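Local coordinates for protein glutaredoxin (Populus tremula x Populus tremuloides, PDB 2E7P) that binds a glutathione-ligated [2Fe-2S] cluster and probably reduces low molecular weight and protein disulfides with glutathione as reductant, at the interface of chains A and B. Numbering follows the deposited sequence. Chains: chain A/B, Glutaredoxin.

The interface of chains A and B. Residues chain A 66-67, 70-71; chain B 66-67, 70-72.
A:His67 and B:His67 meet across a two-fold axis where the C-terminal ends of helices 58-69 of two CPYC-type glutaredoxins, with the thioredoxin fold, pack on each other. The small patch hides 134 Å² in all; it belongs to the deposited tetramer and may be a crystal contact rather than a biological interface.

A hydrogen bond joins the chains: A:His67 ND1 gives its N-H to the main-chain carbonyl B:His67 O at 2.8 Å. The bond is nearly straight (175° at the hydrogen) and the oxygen lies in the imidazole plane, but the ring nitrogen approaches from above the carbonyl plane, 40° out of it. CG stands anti to the carbonyl carbon, beside the backbone N (chi1 -77°), which directs the ring to the B:His67 carbonyl and B:Gly70. The twin ring of B:His67 is turned half a revolution about CB-CG, bringing CD2 rather than ND1 to A:His67 O; with the ring flipped, the same bond could form, so the modelled orientation may be questioned. A:Gly70 N, 3.3 Å from B:His67 NE2, lies above the ring face rather than at its edge and gives that orientation little support.

Each imidazole also lies against a glycine. B:Gly70 CA sits over the centre of the A:His67 ring, 3.4 Å from the centroid, and A:Gly70 CA caps the B:His67 ring in the same CH-pi fashion at 3.7 Å. An alanine in place of A:His67 would probably leave B:His67 O without this donor and open a gap over B:Gly70.

Near the axis the methyls A:Ala66 CB and B:Ala66 CB touch at 4.0 Å, and A:Ala66 CB also rests on B:Gly70 CA at 3.8 Å. The helix backbones come close, with A:His67 CA and B:His67 CA 3.9 Å apart. The Ala66 carbonyls pass side by side, nearly antiparallel, with A:Ala66 O and B:Ala66 O 3.1 Å apart; neither can donate, so no hydrogen bond joins them, though the opposed dipoles may ease the repulsion.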
loop_
_atom_site.group_PDB
_atom_site.type_symbol
_atom_site.label_atom_id
_atom_site.label_comp_id
_atom_site.label_asym_id
_atom_site.label_seq_id
_atom_site.Cartn_x
_atom_site.Cartn_y
_atom_site.Cartn_z
ATOM N N ALA A 66 3.536 -10.054 -13.961
ATOM C CA ALA A 66 3.402 -8.918 -14.896
ATOM C C ALA A 66 3.567 -9.373 -16.351
ATOM O O ALA A 66 2.697 -9.145 -17.184
ATOM C CB ALA A 66 4.422 -7.789 -14.541
ATOM N N HIS A 67 4.682 -10.034 -16.642
ATOM C CA HIS A 67 4.873 -10.616 -17.985
ATOM C C HIS A 67 3.665 -11.438 -18.427
ATOM O O HIS A 67 3.077 -11.161 -19.482
ATOM C CB HIS A 67 6.154 -11.450 -18.064
ATOM C CG HIS A 67 7.406 -10.626 -18.177
ATOM N ND1 HIS A 67 7.561 -9.626 -19.116
ATOM C CD2 HIS A 67 8.566 -10.667 -17.479
ATOM C CE1 HIS A 67 8.759 -9.083 -18.988
ATOM N NE2 HIS A 67 9.390 -9.695 -18.001
ATOM N N GLY A 70 -0.315 -9.344 -17.291
ATOM C CA GLY A 70 -0.514 -7.909 -17.496
ATOM C C GLY A 70 -0.695 -7.120 -16.192
ATOM O O GLY A 70 -0.982 -5.915 -16.217
ATOM N N ARG A 71 -0.489 -7.800 -15.059
ATOM C CA ARG A 71 -0.657 -7.222 -13.730
ATOM C C ARG A 71 0.525 -7.565 -12.884
ATOM O O ARG A 71 0.740 -8.738 -12.563
ATOM C CB ARG A 71 -1.934 -7.736 -13.050
ATOM C CG ARG A 71 -2.119 -7.226 -11.613
ATOM C CD ARG A 71 -3.464 -7.612 -11.038
ATOM N NE ARG A 71 -4.555 -7.159 -11.886
ATOM C CZ ARG A 71 -5.179 -5.999 -11.745
ATOM N NH1 ARG A 71 -4.828 -5.153 -10.775
ATOM N NH2 ARG A 71 -6.162 -5.686 -12.580
ATOM N N ALA B 66 3.065 -3.980 -18.774
ATOM C CA ALA B 66 3.446 -5.053 -17.853
ATOM C C ALA B 66 3.825 -6.376 -18.566
ATOM O O ALA B 66 4.782 -7.036 -18.188
ATOM C CB ALA B 66 2.361 -5.266 -16.796
ATOM N N HIS B 67 3.056 -6.753 -19.574
ATOM C CA HIS B 67 3.304 -7.970 -20.407
ATOM C C HIS B 67 4.722 -7.915 -20.995
ATOM O O HIS B 67 5.555 -8.836 -20.852
ATOM C CB HIS B 67 2.306 -8.008 -21.588
ATOM C CG HIS B 67 0.947 -8.556 -21.239
ATOM N ND1 HIS B 67 -0.224 -7.887 -21.543
ATOM C CD2 HIS B 67 0.576 -9.713 -20.635
ATOM C CE1 HIS B 67 -1.259 -8.606 -21.137
ATOM N NE2 HIS B 67 -0.802 -9.710 -20.570
ATOM N N GLY B 70 7.449 -6.366 -17.963
ATOM C CA GLY B 70 7.441 -7.072 -16.679
ATOM C C GLY B 70 7.319 -6.120 -15.499
ATOM O O GLY B 70 7.386 -6.552 -14.342
ATOM N N ARG B 71 7.155 -4.828 -15.806
ATOM C CA ARG B 71 6.999 -3.772 -14.800
ATOM C C ARG B 71 5.527 -3.388 -14.782
ATOM O O ARG B 71 4.957 -2.992 -15.816
ATOM C CB ARG B 71 7.875 -2.547 -15.126
ATOM C CG ARG B 71 7.724 -1.339 -14.163
ATOM C CD ARG B 71 8.778 -0.252 -14.450
ATOM N NE ARG B 71 10.083 -0.757 -14.039
ATOM C CZ ARG B 71 10.519 -0.740 -12.791
ATOM N NH1 ARG B 71 9.772 -0.168 -11.838
ATOM N NH2 ARG B 71 11.708 -1.258 -12.493
ATOM N N GLY B 72 4.928 -3.505 -13.598
ATOM C CA GLY B 72 3.497 -3.241 -13.412
ATOM C C GLY B 72 3.119 -1.894 -12.811
ATOM O O GLY B 72 1.933 -1.606 -12.613
#